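Local atomic coordinates of Mll7089 protein (Mesorhizobium loti, PDB entry 2OZ8), a protein that is of unknown function but belongs to the mandelate racemase branch of the enolase superfamily, and may act as a magnesium-dependent hydro-lyase. Residues A[8-12]-A[58-64]; A[22-26]-A[197-201]; A[48-52]-A[101-105]; A[297-301]-A[323-327]; A[304-308]-A[338-342]. The contacts are given in a common frame with arbitrary orientation. Residue numbers count along the deposited sequence, not the author numbering.

Interaction 1: A[8-12]-A[58-64]; sequences FRITR and PDQQEIE
A helix packs against one strand of the N-terminal antiparallel sheet: residues 8-12, extended and part of strand 5-17, face the loop Pro58-Asp59 and the first turn of helix 60-70, with Asp59 at the N-cap position. Strand 8-12 and helix 60-64 run roughly antiparallel, at 147°, their axes 8.3 Å apart at closest approach; CA of Ile10 lies nearest that of Glu64 (6.3 Å) and CA of Arg12 nearest that of Gln60 (5.4 Å). Strand alternation turns Ile10 and Arg12 toward the helix and Arg9 and Thr11 away. Ile10 (m, m) sets its CG2 3.5 Å from Ile63 CG2 and its CG1 3.6 Å from Glu64 CG. The Phe8 ring (chi1 p) brings CZ, at its edge, to 3.5 Å from Glu64 O. Two hydrogen bonds cross the contact, to the loop and to Gln60 in the first turn. Gln60, extended with chi1 and chi2 both t, reaches the strand so that OE1 accepts from Arg12 N (2.9 Å). Arg12 stretches out with chi1 to chi3 all t, and its NE donates to Pro58 O (2.7 Å), while NH1 and NH2 bond Arg360 O and Leu57 O. Asp59 OD1 accepts from Arg363 N and makes a salt bridge to Arg362; Glu62 pairs with Arg363 of a second subunit. Such strand-against-helix packing is characteristic of the alpha+beta capping domain that precedes the barrel in enolase-superfamily proteins.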
# COMPACT_ATOMS: atom_id res chain seq x y z
N PHE A 8 28.59 -0.32 -43.35
CA PHE A 8 28.10 0.88 -42.73
C PHE A 8 28.96 2.10 -43.09
O PHE A 8 30.13 1.96 -43.41
CB PHE A 8 28.00 0.69 -41.21
CG PHE A 8 29.29 0.85 -40.49
CD1 PHE A 8 29.77 2.12 -40.18
CD2 PHE A 8 30.02 -0.26 -40.11
CE1 PHE A 8 31.01 2.28 -39.50
CE2 PHE A 8 31.26 -0.13 -39.43
CZ PHE A 8 31.76 1.16 -39.13
N ARG A 9 28.40 3.31 -43.00
CA ARG A 9 29.13 4.52 -43.38
C ARG A 9 28.85 5.61 -42.35
O ARG A 9 27.70 5.83 -41.99
CB ARG A 9 28.65 4.93 -44.77
CG ARG A 9 29.57 5.81 -45.65
CD ARG A 9 28.81 6.19 -47.00
NE ARG A 9 28.57 5.03 -47.89
CZ ARG A 9 27.40 4.65 -48.44
NH1 ARG A 9 26.26 5.32 -48.22
NH2 ARG A 9 27.38 3.58 -49.23
N ILE A 10 29.89 6.29 -41.84
CA ILE A 10 29.70 7.38 -40.90
C ILE A 10 30.16 8.73 -41.46
O ILE A 10 31.33 8.91 -41.82
CB ILE A 10 30.40 7.14 -39.55
CG1 ILE A 10 30.06 5.74 -38.96
CG2 ILE A 10 30.09 8.30 -38.54
CD1 ILE A 10 28.73 5.63 -38.27
N THR A 11 29.26 9.70 -41.52
CA THR A 11 29.66 11.02 -41.94
C THR A 11 29.49 12.02 -40.82
O THR A 11 28.36 12.27 -40.38
CB THR A 11 28.90 11.49 -43.18
OG1 THR A 11 28.91 10.45 -44.16
CG2 THR A 11 29.57 12.68 -43.76
N ARG A 12 30.61 12.59 -40.38
CA ARG A 12 30.62 13.51 -39.26
C ARG A 12 30.35 14.97 -39.67
O ARG A 12 30.95 15.45 -40.62
CB ARG A 12 31.94 13.38 -38.54
CG ARG A 12 32.00 14.03 -37.21
CD ARG A 12 33.42 14.18 -36.76
NE ARG A 12 33.53 14.86 -35.48
CZ ARG A 12 33.49 16.18 -35.32
NH1 ARG A 12 33.34 16.99 -36.38
NH2 ARG A 12 33.63 16.71 -34.11
N PRO A 58 33.67 12.67 -31.34
CA PRO A 58 35.07 12.50 -31.69
C PRO A 58 35.24 12.49 -33.24
O PRO A 58 34.25 12.72 -33.98
CB PRO A 58 35.43 11.14 -31.08
CG PRO A 58 34.16 10.41 -30.97
CD PRO A 58 33.09 11.46 -30.75
N ASP A 59 36.46 12.24 -33.71
CA ASP A 59 36.75 12.21 -35.16
C ASP A 59 35.94 11.13 -35.88
O ASP A 59 35.65 10.09 -35.30
CB ASP A 59 38.22 11.94 -35.40
CG ASP A 59 39.09 13.07 -34.98
OD1 ASP A 59 38.61 14.22 -34.81
OD2 ASP A 59 40.29 12.80 -34.81
N GLN A 60 35.59 11.39 -37.13
CA GLN A 60 34.88 10.43 -37.95
C GLN A 60 35.48 9.06 -37.70
O GLN A 60 34.75 8.11 -37.50
CB GLN A 60 35.01 10.81 -39.44
CG GLN A 60 33.95 10.28 -40.41
CD GLN A 60 33.75 11.21 -41.67
OE1 GLN A 60 33.23 12.40 -41.61
NE2 GLN A 60 34.14 10.65 -42.84
N GLN A 61 36.81 8.97 -37.67
CA GLN A 61 37.51 7.72 -37.54
C GLN A 61 37.28 7.05 -36.15
O GLN A 61 37.21 5.82 -36.05
CB GLN A 61 39.02 7.91 -37.84
CG GLN A 61 39.83 6.59 -38.05
CD GLN A 61 41.37 6.80 -38.16
OE1 GLN A 61 41.90 7.31 -39.17
NE2 GLN A 61 42.08 6.37 -37.13
N GLU A 62 37.22 7.86 -35.09
CA GLU A 62 36.95 7.35 -33.77
C GLU A 62 35.50 6.75 -33.75
O GLU A 62 35.31 5.63 -33.29
CB GLU A 62 37.19 8.44 -32.72
CG GLU A 62 37.21 8.00 -31.24
CD GLU A 62 38.04 6.71 -30.92
OE1 GLU A 62 39.03 6.33 -31.64
OE2 GLU A 62 37.68 6.06 -29.92
N ILE A 63 34.54 7.47 -34.33
CA ILE A 63 33.16 7.01 -34.46
C ILE A 63 33.07 5.65 -35.21
O ILE A 63 32.39 4.70 -34.77
CB ILE A 63 32.28 8.07 -35.17
CG1 ILE A 63 32.35 9.42 -34.44
CG2 ILE A 63 30.83 7.61 -35.23
CD1 ILE A 63 31.61 10.59 -35.12
N GLU A 64 33.76 5.56 -36.35
CA GLU A 64 33.80 4.35 -37.15
C GLU A 64 34.40 3.16 -36.39
O GLU A 64 33.91 2.05 -36.50
CB GLU A 64 34.51 4.59 -38.49
CG GLU A 64 33.62 5.23 -39.52
CD GLU A 64 34.31 5.68 -40.84
OE1 GLU A 64 35.55 5.88 -40.90
OE2 GLU A 64 33.55 5.82 -41.86

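Interaction 2: A[22-26]-A[197-201]; sequences GDSQV and PNEAW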
# COMPACT_ATOMS: atom_id res chain seq x y z
N GLY A 22 18.38 26.50 -25.97
CA GLY A 22 18.57 25.90 -24.67
C GLY A 22 17.38 26.03 -23.76
O GLY A 22 16.27 26.40 -24.18
N ASP A 23 17.65 25.78 -22.49
CA ASP A 23 16.61 25.69 -21.47
C ASP A 23 17.24 26.06 -20.14
O ASP A 23 18.38 26.51 -20.08
CB ASP A 23 16.06 24.27 -21.43
CG ASP A 23 17.15 23.24 -21.18
OD1 ASP A 23 18.02 23.46 -20.30
OD2 ASP A 23 17.16 22.21 -21.86
N SER A 24 16.50 25.83 -19.06
CA SER A 24 16.90 26.36 -17.77
C SER A 24 18.21 25.76 -17.31
O SER A 24 18.80 26.25 -16.39
CB SER A 24 15.80 26.12 -16.74
OG SER A 24 15.72 24.76 -16.39
N GLN A 25 18.64 24.68 -17.95
CA GLN A 25 19.80 23.89 -17.53
C GLN A 25 20.99 24.01 -18.50
O GLN A 25 22.12 23.83 -18.11
CB GLN A 25 19.44 22.39 -17.50
CG GLN A 25 18.89 21.85 -16.19
CD GLN A 25 18.93 20.32 -16.14
OE1 GLN A 25 17.91 19.62 -16.36
NE2 GLN A 25 20.11 19.79 -15.84
N VAL A 26 20.70 24.29 -19.77
CA VAL A 26 21.64 24.05 -20.86
C VAL A 26 21.60 25.13 -21.94
O VAL A 26 20.54 25.74 -22.20
CB VAL A 26 21.32 22.61 -21.43
CG1 VAL A 26 21.46 22.52 -22.92
CG2 VAL A 26 22.11 21.51 -20.70
N PRO A 197 9.83 23.91 -17.93
CA PRO A 197 10.83 24.32 -16.93
C PRO A 197 12.09 23.46 -16.90
O PRO A 197 13.06 23.82 -16.25
CB PRO A 197 10.09 24.08 -15.60
CG PRO A 197 8.61 23.95 -15.98
CD PRO A 197 8.66 23.27 -17.30
N ASN A 198 12.07 22.29 -17.55
CA ASN A 198 13.21 21.39 -17.55
C ASN A 198 13.81 21.14 -16.18
O ASN A 198 15.04 21.28 -15.98
CB ASN A 198 14.27 21.89 -18.48
CG ASN A 198 14.75 20.81 -19.38
OD1 ASN A 198 15.58 19.97 -18.99
ND2 ASN A 198 14.18 20.77 -20.60
N GLU A 199 12.93 20.76 -15.25
CA GLU A 199 13.27 20.31 -13.90
C GLU A 199 13.73 21.44 -12.98
O GLU A 199 14.27 21.18 -11.90
CB GLU A 199 14.31 19.15 -13.90
CG GLU A 199 14.02 17.91 -14.75
CD GLU A 199 15.00 16.68 -14.47
OE1 GLU A 199 16.23 16.78 -14.53
OE2 GLU A 199 14.57 15.56 -14.20
N ALA A 200 13.55 22.68 -13.40
CA ALA A 200 13.97 23.82 -12.59
C ALA A 200 13.23 23.91 -11.28
O ALA A 200 13.70 24.55 -10.34
CB ALA A 200 13.83 25.15 -13.38
N TRP A 201 12.06 23.31 -11.19
CA TRP A 201 11.20 23.53 -10.00
C TRP A 201 11.20 22.32 -9.05
O TRP A 201 11.51 21.23 -9.47
CB TRP A 201 9.80 23.89 -10.42
CG TRP A 201 9.72 25.13 -11.25
CD1 TRP A 201 10.59 26.17 -11.26
CD2 TRP A 201 8.65 25.50 -12.14
NE1 TRP A 201 10.15 27.17 -12.11
CE2 TRP A 201 8.97 26.78 -12.68
CE3 TRP A 201 7.45 24.88 -12.52
CZ2 TRP A 201 8.13 27.47 -13.58
CZ3 TRP A 201 6.60 25.57 -13.43
CH2 TRP A 201 6.96 26.86 -13.95
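Gly22 opens the first segment with backbone angles (161/-165) that call for glycine: a CB would be jammed against the carbonyl of the preceding residue. Asp23 and Val26 close a hairpin turn through Asp23 N to Val26 O (2.9 Å) and Val26 N to Asp23 O (3.2 Å). Within it Asp23 OD1 accepts from Gln25 N at 2.7 Å, an Asx turn, while OD2 lies 3.5 Å from Asn198 ND2. Ser24 is the meeting point: its chi1 is p, and OG donates to Pro197 O (2.8 Å) and lies 3.6 Å from Ala200 CB. The same carbonyl accepts Ala200 N (3.1 Å), closing the type I' turn Pro197-Ala200, so one oxygen serves both the turn and the incoming serine. Gln25 lays its side chain alongside Asn198 and Glu199, and packs on Arg91 of a second subunit. Asn198 OD1 is bonded to Tyr252 OH and Glu199 OE2 makes a salt bridge to Arg229. A sulfate, probably from the crystallisation liquor, lies about 6 Å from the Ser24 side chain. A hairpin loop of the N-terminal domain touching the loop after a barrel strand is consistent with the domain interface of the enolase superfamily, where such loops flank the active-site mouth.

Interaction 3: A[48-52]-A[101-105]; sequences GFIQT and PFHEA
Ile50 overlaps Ala105 and Phe102 at the start of helix 103-118, from the middle of the extended strand 48-52. With chi1 m and chi2 t, it places CG1 3.5 Å from Ala105 CB and CD1 3.7 Å from Phe102 CD1, the latter at the edge of the phenyl ring, while CG2 reaches Pro101 O at 3.5 Å. The Phe102 CA-CB bond points away from the strand, but its chi1 of -64° brings the ring back within reach. The backbones come closest at Gly48: Gly48 CA lies 4.4 Å from Ala105 CA and 3.8 Å from Ala105 O; a CB on Gly48 would point toward the helix and clash with this carbonyl, so glycine permits the tight approach. Ala105 CB also lies 3.4 Å from Phe49 O, a small methyl filling the space between strand and helix. At the other end Pro101, at phi/psi -75/86, sets CG 3.6 Å from Gln51 O and 3.8 Å from Thr52 CG2. No hydrogen bond crosses between the segments; the contact is van der Waals packing. Around it, Leu36 of strand 27-40 and Ile10 of strand 5-17 also touch Ile50, and Phe67 meets Phe102 edge-to-face. A helix laid against the antiparallel sheet in this way forms part of the hydrophobic core of the N-terminal alpha+beta domain of the enolase superfamily.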
# COMPACT_ATOMS: atom_id res chain seq x y z
N GLY A 48 20.27 6.98 -40.19
CA GLY A 48 19.91 7.66 -38.95
C GLY A 48 21.04 8.53 -38.43
O GLY A 48 22.12 8.51 -38.99
N PHE A 49 20.77 9.24 -37.34
CA PHE A 49 21.60 10.33 -36.80
C PHE A 49 22.10 10.17 -35.40
O PHE A 49 21.32 9.94 -34.47
CB PHE A 49 20.83 11.64 -36.93
CG PHE A 49 20.53 12.00 -38.36
CD1 PHE A 49 21.52 12.51 -39.18
CD2 PHE A 49 19.29 11.73 -38.91
CE1 PHE A 49 21.24 12.80 -40.50
CE2 PHE A 49 19.02 12.03 -40.25
CZ PHE A 49 19.95 12.55 -41.03
N ILE A 50 23.41 10.36 -35.25
CA ILE A 50 24.07 10.19 -33.98
C ILE A 50 24.32 11.59 -33.51
O ILE A 50 25.20 12.25 -34.01
CB ILE A 50 25.39 9.38 -34.14
CG1 ILE A 50 25.12 8.01 -34.74
CG2 ILE A 50 26.14 9.29 -32.85
CD1 ILE A 50 26.33 7.41 -35.45
N GLN A 51 23.52 12.08 -32.58
CA GLN A 51 23.68 13.44 -32.15
C GLN A 51 24.25 13.49 -30.73
O GLN A 51 23.86 12.72 -29.89
CB GLN A 51 22.36 14.17 -32.26
CG GLN A 51 22.52 15.68 -31.99
CD GLN A 51 21.24 16.44 -32.04
OE1 GLN A 51 20.16 15.85 -32.01
NE2 GLN A 51 21.36 17.78 -32.09
N THR A 52 25.24 14.34 -30.50
CA THR A 52 25.64 14.61 -29.12
C THR A 52 25.23 16.01 -28.74
O THR A 52 25.27 16.93 -29.54
CB THR A 52 27.13 14.37 -28.78
OG1 THR A 52 27.98 15.18 -29.60
CG2 THR A 52 27.52 12.88 -28.89
N PRO A 101 26.50 7.66 -28.28
CA PRO A 101 25.06 7.38 -28.39
C PRO A 101 24.56 6.84 -29.78
O PRO A 101 24.07 7.61 -30.63
CB PRO A 101 24.43 8.74 -28.06
CG PRO A 101 25.44 9.77 -28.50
CD PRO A 101 26.79 9.11 -28.30
N PHE A 102 24.64 5.51 -29.95
CA PHE A 102 24.21 4.81 -31.17
C PHE A 102 22.77 4.22 -31.15
O PHE A 102 22.18 3.86 -32.20
CB PHE A 102 25.17 3.63 -31.43
CG PHE A 102 26.60 4.03 -31.72
CD1 PHE A 102 26.91 4.98 -32.69
CD2 PHE A 102 27.65 3.42 -31.04
CE1 PHE A 102 28.21 5.29 -32.98
CE2 PHE A 102 28.97 3.73 -31.34
CZ PHE A 102 29.25 4.68 -32.29
N HIS A 103 22.21 4.09 -29.96
CA HIS A 103 20.95 3.40 -29.79
C HIS A 103 19.83 3.95 -30.73
O HIS A 103 19.30 3.19 -31.54
CB HIS A 103 20.58 3.38 -28.29
CG HIS A 103 19.31 2.68 -27.99
ND1 HIS A 103 19.20 1.31 -28.00
CD2 HIS A 103 18.09 3.16 -27.65
CE1 HIS A 103 17.96 0.96 -27.68
NE2 HIS A 103 17.26 2.06 -27.47
N GLU A 104 19.55 5.26 -30.66
CA GLU A 104 18.52 5.86 -31.50
C GLU A 104 18.79 5.73 -33.02
O GLU A 104 17.93 5.26 -33.76
CB GLU A 104 18.30 7.34 -31.10
CG GLU A 104 17.35 8.14 -32.01
CD GLU A 104 16.86 9.46 -31.36
OE1 GLU A 104 17.29 9.79 -30.21
OE2 GLU A 104 16.03 10.17 -32.01
N ALA A 105 19.99 6.13 -33.46
CA ALA A 105 20.43 6.12 -34.87
C ALA A 105 20.29 4.74 -35.51
O ALA A 105 19.79 4.59 -36.64
CB ALA A 105 21.92 6.59 -34.96

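Interaction 4: A[297-301]-A[323-327]; sequences NTFLE and FDHLV
Neither segment is a regular strand or alpha helix. Residues 297-301 turn sharply: Phe299 is at phi/psi -56/119, Leu300 and Glu301 have positive phi (60/22 and 67/24), and Glu301 N bonds to Thr298 O at 3.0 Å. Residues 323-327 form a short 3-10 turn over 324-326, with Leu326 N to Phe323 O and Val327 N to Asp324 O each 3.1 Å. The two backbones stay apart, the nearest CA pair being Leu300 and Phe323 at 6.7 Å, and side chains fill the gap. Phe299 (chi1 t, chi2 95°) and Phe323 (chi1 m, chi2 -10°) form an offset stack, centroids 4.2 Å apart and planes at 15°, with Phe299 CE1 3.3 Å from Phe323 CE2. Leu326 CD1 meets the edge of the Phe299 ring, 3.9 Å from CZ. Leu300 (m, t) inserts CD1 3.4 Å from Val327 CG1 and CD2 3.6 Å from Phe323 CB. Phe49 of strand 45-52 packs on Phe299 and Leu300, and Phe15 of strand 5-17 on Phe323, so the loop after barrel strand 293-295 meets the N-terminal sheet here. A water donates to both Glu301 OE1 (2.7 Å) and Asp324 OD1 (3.1 Å), and Asp324 OD2 pairs with Arg377. The chemistry implies an interface held by aromatic and aliphatic packing, with a water bridging two carboxylates that cannot bond each other directly without a proton.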
# COMPACT_ATOMS: atom_id res chain seq x y z
N ASN A 297 11.34 16.56 -30.13
CA ASN A 297 12.29 16.75 -31.21
C ASN A 297 12.92 15.43 -31.58
O ASN A 297 13.44 14.74 -30.71
CB ASN A 297 13.38 17.74 -30.84
CG ASN A 297 12.87 19.14 -30.83
OD1 ASN A 297 13.10 19.90 -29.89
ND2 ASN A 297 12.13 19.49 -31.88
N THR A 298 12.80 15.08 -32.85
CA THR A 298 13.62 14.04 -33.44
C THR A 298 14.46 14.70 -34.53
O THR A 298 14.02 15.66 -35.18
CB THR A 298 12.78 12.82 -33.91
OG1 THR A 298 11.78 13.18 -34.89
CG2 THR A 298 12.07 12.18 -32.69
N PHE A 299 15.71 14.27 -34.68
CA PHE A 299 16.57 14.83 -35.71
C PHE A 299 15.92 14.72 -37.08
O PHE A 299 15.62 13.63 -37.53
CB PHE A 299 17.98 14.23 -35.71
CG PHE A 299 18.99 15.14 -36.32
CD1 PHE A 299 19.74 15.99 -35.52
CD2 PHE A 299 19.15 15.21 -37.71
CE1 PHE A 299 20.66 16.86 -36.09
CE2 PHE A 299 20.07 16.08 -38.28
CZ PHE A 299 20.82 16.91 -37.48
N LEU A 300 15.68 15.87 -37.71
CA LEU A 300 15.05 15.99 -39.00
C LEU A 300 13.64 15.43 -39.10
O LEU A 300 13.17 15.14 -40.19
CB LEU A 300 15.95 15.47 -40.16
CG LEU A 300 17.01 16.49 -40.58
CD1 LEU A 300 17.95 15.93 -41.64
CD2 LEU A 300 16.37 17.78 -41.05
N GLU A 301 12.97 15.32 -37.96
CA GLU A 301 11.54 15.01 -37.86
C GLU A 301 11.21 13.60 -38.34
O GLU A 301 10.09 13.31 -38.72
CB GLU A 301 10.68 16.08 -38.56
CG GLU A 301 10.60 17.44 -37.84
CD GLU A 301 11.95 18.11 -37.71
OE1 GLU A 301 12.59 18.37 -38.76
OE2 GLU A 301 12.40 18.34 -36.55
N PHE A 323 18.85 22.49 -40.03
CA PHE A 323 19.24 21.09 -40.30
C PHE A 323 18.92 20.66 -41.74
O PHE A 323 19.41 19.68 -42.21
CB PHE A 323 18.50 20.09 -39.35
CG PHE A 323 18.94 20.15 -37.90
CD1 PHE A 323 20.05 20.87 -37.49
CD2 PHE A 323 18.23 19.44 -36.93
CE1 PHE A 323 20.45 20.91 -36.11
CE2 PHE A 323 18.61 19.46 -35.59
CZ PHE A 323 19.74 20.18 -35.18
N ASP A 324 18.07 21.39 -42.43
CA ASP A 324 17.46 20.87 -43.65
C ASP A 324 18.48 20.66 -44.78
O ASP A 324 18.29 19.80 -45.65
CB ASP A 324 16.33 21.81 -44.12
CG ASP A 324 15.10 21.78 -43.20
OD1 ASP A 324 15.12 21.20 -42.07
OD2 ASP A 324 14.08 22.34 -43.62
N HIS A 325 19.56 21.44 -44.77
CA HIS A 325 20.55 21.37 -45.80
C HIS A 325 21.22 19.97 -45.88
O HIS A 325 21.84 19.60 -46.92
CB HIS A 325 21.60 22.46 -45.59
CG HIS A 325 22.40 22.27 -44.35
ND1 HIS A 325 21.87 22.49 -43.09
CD2 HIS A 325 23.68 21.89 -44.16
CE1 HIS A 325 22.80 22.24 -42.18
NE2 HIS A 325 23.91 21.87 -42.81
N LEU A 326 21.07 19.19 -44.82
CA LEU A 326 21.71 17.92 -44.78
C LEU A 326 20.99 16.85 -45.60
O LEU A 326 21.59 15.82 -45.91
CB LEU A 326 21.92 17.45 -43.35
CG LEU A 326 22.80 18.18 -42.34
CD1 LEU A 326 22.53 17.66 -40.94
CD2 LEU A 326 24.30 18.12 -42.64
N VAL A 327 19.72 17.07 -45.96
CA VAL A 327 18.94 16.04 -46.65
C VAL A 327 18.31 16.58 -47.95
O VAL A 327 18.16 17.80 -48.11
CB VAL A 327 17.79 15.49 -45.76
CG1 VAL A 327 18.29 14.46 -44.70
CG2 VAL A 327 16.99 16.66 -45.14
O HOH W 1 12.80 19.29 -41.25

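Interaction 5: A[304-308]-A[338-342]; sequences VHMAV and AYAPD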
# COMPACT_ATOMS: atom_id res chain seq x y z
N VAL A 304 8.11 11.65 -37.24
CA VAL A 304 6.79 11.86 -37.85
C VAL A 304 6.01 10.54 -38.08
O VAL A 304 4.78 10.47 -37.97
CB VAL A 304 6.87 12.77 -39.15
CG1 VAL A 304 7.58 12.05 -40.35
CG2 VAL A 304 5.48 13.30 -39.53
N HIS A 305 6.75 9.47 -38.33
CA HIS A 305 6.17 8.21 -38.69
C HIS A 305 5.54 7.47 -37.53
O HIS A 305 4.49 6.87 -37.70
CB HIS A 305 7.21 7.37 -39.39
CG HIS A 305 7.64 7.96 -40.69
ND1 HIS A 305 6.96 7.73 -41.87
CD2 HIS A 305 8.67 8.78 -41.00
CE1 HIS A 305 7.55 8.40 -42.84
NE2 HIS A 305 8.60 9.04 -42.34
N MET A 306 6.19 7.50 -36.37
CA MET A 306 5.59 6.97 -35.14
C MET A 306 4.47 7.89 -34.70
O MET A 306 3.49 7.44 -34.17
CB MET A 306 6.64 6.77 -34.02
CG MET A 306 7.86 5.92 -34.47
SD MET A 306 9.27 6.75 -35.29
CE MET A 306 9.80 7.51 -33.77
N ALA A 307 4.61 9.19 -34.92
CA ALA A 307 3.57 10.11 -34.44
C ALA A 307 2.28 9.82 -35.13
O ALA A 307 1.25 9.75 -34.48
CB ALA A 307 3.97 11.60 -34.62
N VAL A 308 2.32 9.66 -36.46
CA VAL A 308 1.09 9.39 -37.19
C VAL A 308 0.68 7.95 -36.98
O VAL A 308 -0.48 7.66 -37.16
CB VAL A 308 1.12 9.73 -38.77
CG1 VAL A 308 1.76 11.06 -39.09
CG2 VAL A 308 1.78 8.63 -39.59
N ALA A 338 2.27 18.20 -39.51
CA ALA A 338 3.42 17.51 -40.04
C ALA A 338 2.90 16.33 -40.83
O ALA A 338 1.95 15.64 -40.42
CB ALA A 338 4.39 17.07 -38.93
N TYR A 339 3.52 16.10 -41.99
CA TYR A 339 3.08 15.07 -42.89
C TYR A 339 4.11 14.01 -43.06
O TYR A 339 5.26 14.29 -43.43
CB TYR A 339 2.79 15.68 -44.24
CG TYR A 339 1.52 16.51 -44.25
CD1 TYR A 339 0.29 15.93 -44.57
CD2 TYR A 339 1.54 17.87 -43.92
CE1 TYR A 339 -0.87 16.66 -44.55
CE2 TYR A 339 0.39 18.60 -43.93
CZ TYR A 339 -0.81 18.01 -44.27
OH TYR A 339 -1.97 18.74 -44.28
N ALA A 340 3.72 12.78 -42.77
CA ALA A 340 4.58 11.65 -43.07
C ALA A 340 4.47 11.38 -44.57
O ALA A 340 3.37 11.09 -45.07
CB ALA A 340 4.16 10.44 -42.28
N PRO A 341 5.60 11.48 -45.29
CA PRO A 341 5.64 11.40 -46.76
C PRO A 341 5.35 10.02 -47.32
O PRO A 341 5.49 9.01 -46.61
CB PRO A 341 7.08 11.77 -47.10
CG PRO A 341 7.85 11.53 -45.89
CD PRO A 341 6.95 11.65 -44.71
N ASP A 342 4.98 9.98 -48.60
CA ASP A 342 4.66 8.73 -49.30
C ASP A 342 5.86 8.12 -50.03
O ASP A 342 5.69 7.34 -50.94
CB ASP A 342 3.47 8.93 -50.24
CG ASP A 342 2.98 7.62 -50.87
OD1 ASP A 342 2.97 6.59 -50.17
OD2 ASP A 342 2.62 7.62 -52.08
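Val304 is the main bump on the helix face: its CG2 lies over the backbone between Ala338 and Pro341, 3.7 Å from Ala340 N and 3.9 Å from Tyr339 C, with Ala338 CB at 4.0 Å. Small alanine methyls on the facing segment let Val304 CG2 come close to the main chain. Ala340 CB projects into a shallow hollow bounded by Val304, His305 and Val308, with His305 ND1 at 3.9 Å, Val308 CG2 at 4.0 Å and Val304 CG2 at 4.2 Å. Val304 and Val308 stand one helical turn apart, Val308 N bonding Val304 O at 3.0 Å, so both point to the same side. Pro341 rests its CD 3.8 Å from His305 CE1 and 4.4 Å from Val304 CG1, extending the fit past the end of the strand. Tyr339 turns away, and its OH bonds Arg132. No hydrogen bond joins the two segments; His305 spends NE2 on His346 O and ND1 on His123 N. The contact lies between helix 304-309 and the end of strand 337-339 with the loop that follows; this strand pairs antiparallel with barrel strand 132-138 and with strand 333-334; helix 122-125 borders Ala340 and Val308, while Met306 packs on helix 276-289.

Interactions 1 and 3 belong to the N-terminal domain, their centres 12 Å apart, and touch where Ile10 meets Ile50 and Ile63 meets Phe102: helices 60-70 and 103-118 pack on one antiparallel sheet. Interaction 4, its centre 13 Å from that of interaction 3, touches it through Phe299 packing on Phe49 and Gln51. Interaction 5 interleaves with interaction 4 along the chain, helix 304-309 beginning just after residues 297-301. Interaction 2 spans the longest chain separation, encloses interaction 3, and lies across the chain's centre from interaction 5. Interaction 2 joins the two domains directly, and interaction 4 presents barrel-domain loops to the N-terminal sheet; interactions 1 and 2 both touch the second subunit.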